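Local coordinates for protein aminotransferase class-III (Sphaerobacter thermophilus DSM 20745, PDB 6K8H) that belongs to the class-III aminotransferase family, assembles as two copies and holds (5-hydroxy-4,6-dimethylpyridin-3-yl)methyl dihydrogen phosphate in a pocket, at residues Y158-V163 and D192-L197; T101-A106 and T324-L329. All coordinates share one frame; numbering follows the deposited sequence.

Contact 1: residues Y158-V163 and D192-L197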
ATOM      1  N   TYR B 158      -2.988   2.224  -9.062  1.00  9.18           N
ATOM      2  CA  TYR B 158      -1.754   2.296  -9.843  1.00  8.76           C
ATOM      3  C   TYR B 158      -2.030   2.803 -11.259  1.00  9.50           C
ATOM      4  O   TYR B 158      -2.882   2.248 -11.962  1.00  9.11           O
ATOM      5  CB  TYR B 158      -1.114   0.917  -9.889  1.00  8.91           C
ATOM      6  CG  TYR B 158       0.169   0.796 -10.688  1.00  7.32           C
ATOM      7  CD1 TYR B 158       1.192   1.726 -10.555  1.00  7.71           C
ATOM      8  CD2 TYR B 158       0.364  -0.280 -11.544  1.00  9.36           C
ATOM      9  CE1 TYR B 158       2.381   1.595 -11.275  1.00 11.03           C
ATOM     10  CE2 TYR B 158       1.542  -0.425 -12.270  1.00  9.89           C
ATOM     11  CZ  TYR B 158       2.544   0.521 -12.139  1.00 10.23           C
ATOM     12  OH  TYR B 158       3.718   0.379 -12.847  1.00 10.00           O
ATOM     13  N   ASP B 159      -1.270   3.822 -11.694  1.00  7.88           N
ATOM     14  CA  ASP B 159      -1.536   4.535 -12.953  1.00 12.06           C
ATOM     15  C   ASP B 159      -1.894   3.610 -14.120  1.00  9.86           C
ATOM     16  O   ASP B 159      -2.923   3.785 -14.789  1.00 12.51           O
ATOM     17  CB  ASP B 159      -0.305   5.359 -13.362  1.00 11.39           C
ATOM     18  CG  ASP B 159       0.031   6.462 -12.377  1.00 15.58           C
ATOM     19  OD1 ASP B 159       0.149   6.160 -11.178  1.00 15.57           O
ATOM     20  OD2 ASP B 159       0.216   7.624 -12.810  1.00 18.04           O
ATOM     21  N   PHE B 160      -1.028   2.636 -14.397  1.00  8.45           N
ATOM     22  CA  PHE B 160      -1.212   1.791 -15.571  1.00 10.57           C
ATOM     23  C   PHE B 160      -2.392   0.836 -15.404  1.00  9.38           C
ATOM     24  O   PHE B 160      -3.090   0.546 -16.382  1.00 12.09           O
ATOM     25  CB  PHE B 160       0.093   1.034 -15.857  1.00  9.01           C
ATOM     26  CG  PHE B 160       1.260   1.944 -16.118  1.00 10.53           C
ATOM     27  CD1 PHE B 160       1.443   2.517 -17.366  1.00 12.16           C
ATOM     28  CD2 PHE B 160       2.152   2.256 -15.111  1.00 13.45           C
ATOM     29  CE1 PHE B 160       2.505   3.371 -17.606  1.00 11.31           C
ATOM     30  CE2 PHE B 160       3.214   3.108 -15.344  1.00 15.48           C
ATOM     31  CZ  PHE B 160       3.390   3.661 -16.601  1.00 12.29           C
ATOM     32  N   ALA B 161      -2.649   0.367 -14.175  1.00 10.38           N
ATOM     33  CA  ALA B 161      -3.728  -0.584 -13.934  1.00  8.02           C
ATOM     34  C   ALA B 161      -5.107   0.063 -13.951  1.00 11.75           C
ATOM     35  O   ALA B 161      -6.107  -0.634 -14.155  1.00 10.04           O
ATOM     36  CB  ALA B 161      -3.506  -1.289 -12.595  1.00  8.60           C
ATOM     37  N   GLU B 162      -5.193   1.378 -13.765  1.00 10.27           N
ATOM     38  CA  GLU B 162      -6.491   2.019 -13.660  1.00  9.57           C
ATOM     39  C   GLU B 162      -6.984   2.628 -14.975  1.00 10.67           C
ATOM     40  O   GLU B 162      -8.131   3.101 -15.020  1.00  9.81           O
ATOM     41  CB  GLU B 162      -6.454   3.083 -12.557  1.00 11.30           C
ATOM     42  CG  GLU B 162      -5.626   4.285 -12.906  1.00 12.34           C
ATOM     43  CD  GLU B 162      -5.666   5.357 -11.840  1.00 14.18           C
ATOM     44  OE1 GLU B 162      -6.261   5.118 -10.768  1.00 13.90           O
ATOM     45  OE2 GLU B 162      -5.091   6.440 -12.070  1.00 12.32           O
ATOM     46  N   VAL B 163      -6.186   2.589 -16.050  1.00  7.37           N
ATOM     47  CA  VAL B 163      -6.644   3.123 -17.334  1.00  9.49           C
ATOM     48  C   VAL B 163      -7.940   2.429 -17.738  1.00  7.96           C
ATOM     49  O   VAL B 163      -8.060   1.206 -17.635  1.00  8.17           O
ATOM     50  CB  VAL B 163      -5.552   2.952 -18.408  1.00  8.27           C
ATOM     51  CG1 VAL B 163      -6.145   3.110 -19.811  1.00 11.75           C
ATOM     52  CG2 VAL B 163      -4.431   3.952 -18.205  1.00  7.84           C
ATOM     53  N   ASP B 192      -1.110   5.652 -23.758  1.00 12.81           N
ATOM     54  CA  ASP B 192      -0.534   4.958 -24.900  1.00 15.41           C
ATOM     55  C   ASP B 192       0.124   3.645 -24.513  1.00 15.36           C
ATOM     56  O   ASP B 192       0.267   2.772 -25.379  1.00 16.30           O
ATOM     57  CB  ASP B 192       0.508   5.841 -25.602  1.00 14.38           C
ATOM     58  CG  ASP B 192      -0.104   7.051 -26.292  1.00 20.37           C
ATOM     59  OD1 ASP B 192      -1.351   7.139 -26.382  1.00 20.59           O
ATOM     60  OD2 ASP B 192       0.673   7.928 -26.746  1.00 22.56           O
ATOM     61  N   SER B 193       0.560   3.490 -23.257  1.00 12.39           N
ATOM     62  CA  SER B 193       1.193   2.230 -22.862  1.00 14.76           C
ATOM     63  C   SER B 193       0.208   1.122 -22.475  1.00 13.94           C
ATOM     64  O   SER B 193       0.662   0.026 -22.144  1.00 13.48           O
ATOM     65  CB  SER B 193       2.167   2.452 -21.706  1.00 13.14           C
ATOM     66  OG  SER B 193       1.436   2.669 -20.508  1.00 11.59           O
ATOM     67  N   VAL B 194      -1.104   1.364 -22.462  1.00 10.53           N
ATOM     68  CA  VAL B 194      -2.074   0.372 -21.992  1.00 10.32           C
ATOM     69  C   VAL B 194      -2.968  -0.027 -23.162  1.00 11.52           C
ATOM     70  O   VAL B 194      -3.573   0.834 -23.810  1.00 14.85           O
ATOM     71  CB  VAL B 194      -2.910   0.884 -20.801  1.00  6.43           C
ATOM     72  CG1 VAL B 194      -3.898  -0.191 -20.346  1.00  8.69           C
ATOM     73  CG2 VAL B 194      -1.998   1.267 -19.659  1.00 11.04           C
ATOM     74  N   VAL B 195      -3.000  -1.324 -23.462  1.00 10.42           N
ATOM     75  CA  VAL B 195      -3.874  -1.890 -24.489  1.00 10.02           C
ATOM     76  C   VAL B 195      -5.157  -2.357 -23.806  1.00  7.54           C
ATOM     77  O   VAL B 195      -5.116  -3.253 -22.954  1.00  9.08           O
ATOM     78  CB  VAL B 195      -3.187  -3.058 -25.223  1.00 12.90           C
ATOM     79  CG1 VAL B 195      -4.150  -3.716 -26.239  1.00 11.90           C
ATOM     80  CG2 VAL B 195      -1.905  -2.609 -25.914  1.00 12.43           C
ATOM     81  N   VAL B 196      -6.294  -1.775 -24.190  1.00  7.66           N
ATOM     82  CA  VAL B 196      -7.580  -2.042 -23.539  1.00  7.65           C
ATOM     83  C   VAL B 196      -8.370  -3.040 -24.381  1.00  7.88           C
ATOM     84  O   VAL B 196      -8.728  -2.756 -25.529  1.00  8.44           O
ATOM     85  CB  VAL B 196      -8.385  -0.749 -23.323  1.00 10.46           C
ATOM     86  CG1 VAL B 196      -9.621  -1.048 -22.493  1.00  6.58           C
ATOM     87  CG2 VAL B 196      -7.528   0.312 -22.611  1.00  9.86           C
ATOM     88  N   LEU B 197      -8.658  -4.208 -23.798  1.00  9.26           N
ATOM     89  CA  LEU B 197      -9.284  -5.372 -24.402  1.00  9.75           C
ATOM     90  C   LEU B 197     -10.753  -5.464 -24.015  1.00  8.94           C
ATOM     91  O   LEU B 197     -11.180  -4.918 -22.993  1.00 10.29           O
ATOM     92  CB  LEU B 197      -8.567  -6.659 -23.969  1.00  7.07           C
ATOM     93  CG  LEU B 197      -7.035  -6.673 -24.031  1.00  8.42           C
ATOM     94  CD1 LEU B 197      -6.491  -7.869 -23.277  1.00 11.01           C
ATOM     95  CD2 LEU B 197      -6.573  -6.693 -25.469  1.00  9.83           C
TER
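Val-163 and Val-194 reach toward each other tip to tip, bringing Val-163 CG2 to 3.9 Å from Val-194 CG2. The other methyl of Val-163, CG1, rests against CB and CG1 of Val-194 and also touches Val-196 CG2 at 4.2 Å, so one valine spans two residues on the same side of the strand. Val-194 CG2 is shared: it lies 3.5 Å from the carbonyl oxygen Phe-160 O and, more loosely, near the rim of that residue's ring. The rim also meets Ser-193, whose OG sits near the ring plane, 3.1 Å from Phe-160 CD1. With chi1 at 74°, OG lies between the backbone N and the carbonyl carbon of Ser-193, and it is hydrogen-bonded to Val-190 O, which gives this polar atom a partner beside the aromatic edge. Further out, Tyr-158 CE1 comes in plane to the edge of the Phe-160 ring, while Arg-139 of the same chain makes a cation-pi contact with it. Asp-159 OD2 forms a salt bridge with Arg-139 NH1 of the second subunit, which places the short, weakly bonded helix at the dimer interface. Lys-149 NZ bonds to Ala-161 O and Val-163 O, tying the helix end and the residue after it to strand 146-150. That strand pairs in parallel with 194-197, an edge strand of the class-III fold's large mixed sheet within this chain, and helix 188-192 packs on Phe-160 and Val-163.

Contact 2: residues T101-A106 and T324-L329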
ATOM      1  N   THR B 101      10.469 -12.801   9.409  1.00  9.96           N
ATOM      2  CA  THR B 101       9.970 -13.612  10.542  1.00  8.46           C
ATOM      3  C   THR B 101       9.348 -14.895   9.997  1.00 12.70           C
ATOM      4  O   THR B 101       8.977 -14.928   8.818  1.00 10.73           O
ATOM      5  CB  THR B 101       8.927 -12.876  11.390  1.00 10.86           C
ATOM      6  OG1 THR B 101       7.641 -13.020  10.792  1.00  9.93           O
ATOM      7  CG2 THR B 101       9.260 -11.420  11.623  1.00 10.66           C
ATOM      8  N   GLU B 102       9.281 -15.914  10.843  1.00 10.26           N
ATOM      9  CA  GLU B 102       8.669 -17.180  10.463  1.00 11.07           C
ATOM     10  C   GLU B 102       7.212 -17.010  10.027  1.00 12.87           C
ATOM     11  O   GLU B 102       6.692 -17.852   9.287  1.00 10.85           O
ATOM     12  CB  GLU B 102       8.772 -18.155  11.638  1.00 14.27           C
ATOM     13  CG  GLU B 102       8.234 -19.562  11.372  1.00 19.19           C
ATOM     14  CD  GLU B 102       8.491 -20.503  12.540  1.00 27.81           C
ATOM     15  OE1 GLU B 102       9.178 -20.082  13.499  1.00 27.89           O
ATOM     16  OE2 GLU B 102       8.017 -21.663  12.493  1.00 28.74           O
ATOM     17  N   HIS B 103       6.542 -15.936  10.472  1.00  8.97           N
ATOM     18  CA  HIS B 103       5.121 -15.766  10.164  1.00 14.53           C
ATOM     19  C   HIS B 103       4.881 -15.614   8.664  1.00 11.25           C
ATOM     20  O   HIS B 103       3.896 -16.147   8.124  1.00 11.72           O
ATOM     21  CB  HIS B 103       4.570 -14.556  10.930  1.00 13.40           C
ATOM     22  CG  HIS B 103       4.849 -14.591  12.401  1.00 12.07           C
ATOM     23  ND1 HIS B 103       4.165 -15.416  13.271  1.00 13.71           N
ATOM     24  CD2 HIS B 103       5.738 -13.903  13.157  1.00 16.98           C
ATOM     25  CE1 HIS B 103       4.615 -15.228  14.499  1.00 16.90           C
ATOM     26  NE2 HIS B 103       5.572 -14.318  14.459  1.00 16.23           N
ATOM     27  N   GLU B 104       5.793 -14.911   7.989  1.00 10.27           N
ATOM     28  CA  GLU B 104       5.688 -14.729   6.517  1.00 10.29           C
ATOM     29  C   GLU B 104       5.809 -16.108   5.857  1.00 10.53           C
ATOM     30  O   GLU B 104       5.087 -16.375   4.910  1.00 12.40           O
ATOM     31  CB  GLU B 104       6.729 -13.729   6.005  1.00  8.74           C
ATOM     32  CG  GLU B 104       8.156 -14.223   6.051  1.00 11.27           C
ATOM     33  CD  GLU B 104       9.209 -13.151   5.800  1.00 17.05           C
ATOM     34  OE1 GLU B 104       9.112 -12.079   6.418  1.00 10.96           O
ATOM     35  OE2 GLU B 104      10.113 -13.399   4.985  1.00 11.72           O
ATOM     36  N   ILE B 105       6.694 -16.956   6.374  1.00 11.72           N
ATOM     37  CA  ILE B 105       6.845 -18.301   5.825  1.00  9.79           C
ATOM     38  C   ILE B 105       5.567 -19.094   6.008  1.00 11.56           C
ATOM     39  O   ILE B 105       5.149 -19.831   5.112  1.00  9.23           O
ATOM     40  CB  ILE B 105       8.037 -19.028   6.471  1.00 11.68           C
ATOM     41  CG1 ILE B 105       9.305 -18.188   6.320  1.00  9.13           C
ATOM     42  CG2 ILE B 105       8.201 -20.415   5.824  1.00 11.09           C
ATOM     43  CD1 ILE B 105      10.509 -18.762   7.038  1.00 11.99           C
ATOM     44  N   ALA B 106       4.945 -18.987   7.186  1.00  9.59           N
ATOM     45  CA  ALA B 106       3.743 -19.771   7.461  1.00 11.85           C
ATOM     46  C   ALA B 106       2.613 -19.408   6.500  1.00 11.65           C
ATOM     47  O   ALA B 106       1.964 -20.291   5.907  1.00 10.93           O
ATOM     48  CB  ALA B 106       3.310 -19.551   8.911  1.00 11.67           C
ATOM     49  N   THR B 324      -0.243  -8.636  10.289  1.00  9.13           N
ATOM     50  CA  THR B 324      -0.964  -9.052   9.089  1.00  7.47           C
ATOM     51  C   THR B 324      -0.743 -10.528   8.784  1.00  8.64           C
ATOM     52  O   THR B 324      -1.680 -11.232   8.394  1.00  9.59           O
ATOM     53  CB  THR B 324      -0.537  -8.203   7.894  1.00  9.73           C
ATOM     54  OG1 THR B 324      -0.819  -6.827   8.157  1.00  8.57           O
ATOM     55  CG2 THR B 324      -1.270  -8.651   6.600  1.00  8.54           C
ATOM     56  N   MET B 325       0.482 -11.027   8.986  1.00  5.24           N
ATOM     57  CA  MET B 325       0.762 -12.426   8.659  1.00  6.88           C
ATOM     58  C   MET B 325      -0.002 -13.372   9.574  1.00  9.65           C
ATOM     59  O   MET B 325      -0.563 -14.369   9.113  1.00  7.20           O
ATOM     60  CB  MET B 325       2.266 -12.697   8.739  1.00  7.69           C
ATOM     61  CG  MET B 325       3.082 -11.917   7.713  1.00  5.32           C
ATOM     62  SD  MET B 325       2.757 -12.345   5.983  1.00 12.44           S
ATOM     63  CE  MET B 325       1.487 -11.143   5.544  1.00  6.14           C
ATOM     64  N   VAL B 326      -0.046 -13.062  10.874  1.00  9.58           N
ATOM     65  CA  VAL B 326      -0.745 -13.899  11.840  1.00 10.04           C
ATOM     66  C   VAL B 326      -2.259 -13.824  11.635  1.00 12.55           C
ATOM     67  O   VAL B 326      -2.956 -14.848  11.651  1.00  9.28           O
ATOM     68  CB  VAL B 326      -0.309 -13.492  13.257  1.00 13.23           C
ATOM     69  CG1 VAL B 326      -1.284 -13.973  14.277  1.00 19.36           C
ATOM     70  CG2 VAL B 326       1.110 -14.046  13.543  1.00 13.26           C
ATOM     71  N   ALA B 327      -2.791 -12.617  11.437  1.00  8.30           N
ATOM     72  CA  ALA B 327      -4.225 -12.481  11.206  1.00  8.16           C
ATOM     73  C   ALA B 327      -4.643 -13.176   9.911  1.00 10.43           C
ATOM     74  O   ALA B 327      -5.696 -13.829   9.855  1.00  9.46           O
ATOM     75  CB  ALA B 327      -4.612 -11.005  11.182  1.00  9.18           C
ATOM     76  N   GLY B 328      -3.820 -13.065   8.865  1.00  9.70           N
ATOM     77  CA  GLY B 328      -4.109 -13.757   7.623  1.00  8.28           C
ATOM     78  C   GLY B 328      -4.029 -15.266   7.760  1.00 10.03           C
ATOM     79  O   GLY B 328      -4.874 -15.989   7.228  1.00  9.00           O
ATOM     80  N   LEU B 329      -3.010 -15.767   8.465  1.00 10.57           N
ATOM     81  CA  LEU B 329      -2.911 -17.206   8.702  1.00 11.42           C
ATOM     82  C   LEU B 329      -4.153 -17.733   9.410  1.00 10.56           C
ATOM     83  O   LEU B 329      -4.714 -18.766   9.021  1.00 11.83           O
ATOM     84  CB  LEU B 329      -1.651 -17.530   9.513  1.00  9.42           C
ATOM     85  CG  LEU B 329      -1.356 -19.038   9.538  1.00 16.05           C
ATOM     86  CD1 LEU B 329      -1.037 -19.529   8.127  1.00 15.03           C
ATOM     87  CD2 LEU B 329      -0.235 -19.392  10.503  1.00 14.16           C
TER
HETATM   88  O   HOH W   1       1.595 -16.263   9.626  1.00 12.81           O
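The imidazole of His-103 is met obliquely by Val-326, whose methyl CG2 stands 3.4 Å from His-103 ND1 and also touches CG and CE1. The two side chains lie side by side and point the same way. The other flat group, the carboxylate of Glu-104, turns back toward the N-cap residue: OE1 accepts a weak hydrogen bond from Thr-101 N, and Thr-101 OG1 accepts one of 3.1 Å from His-103 N. Together these form a capping box with Thr-101 as N-cap, giving partners to the N-H groups of Thr-101 (weakly) and His-103. The CA atoms come nearest at His-103 and Met-325, where His-103 CB meets Met-325 CB at 3.7 Å. The chain of Met-325 bends at chi2 (-65°), which places SD, and again at chi3; it runs by the Glu-104 backbone, with Met-325 SD 3.8 Å from Glu-104 CA. One turn on, Ala-106 CB packs on Leu-329 CD2 at 3.9 Å. A single water bridges the backbones, donating to His-103 O at 2.8 Å and, weakly, to Met-325 O. This is near-parallel helix-helix packing at the N-terminal start of 102-114: the axes of 102-106 and 324-329 pass 8.7 Å apart, 31° from parallel. Leu-107 and Leu-110 of helix 102-114 carry the packing onward against Met-325 and Leu-329. Glu-102 forms a salt bridge with Arg-25 of the second subunit, and helix 81-91 lies against His-103 and Val-326 through Gln-90.

Contact 1 is the more buried of the two: four of its five touching residues are enclosed, and it joins a short helix to an edge strand of the large sheet. Contact 2, partly buried, pairs helices 102-114 and 322-334; the two contacts share no helix or strand. Their chemistry differs accordingly. Valine methyls and an aromatic rim dominate 158-163 with 192-197, whereas 101-106 with 324-329 mixes aliphatic groups with an imidazole, a thioether and a bridging water. Their centres stand 33 Å apart, yet each touches the second subunit and each has a side chain about 13 Å from a bound ligand.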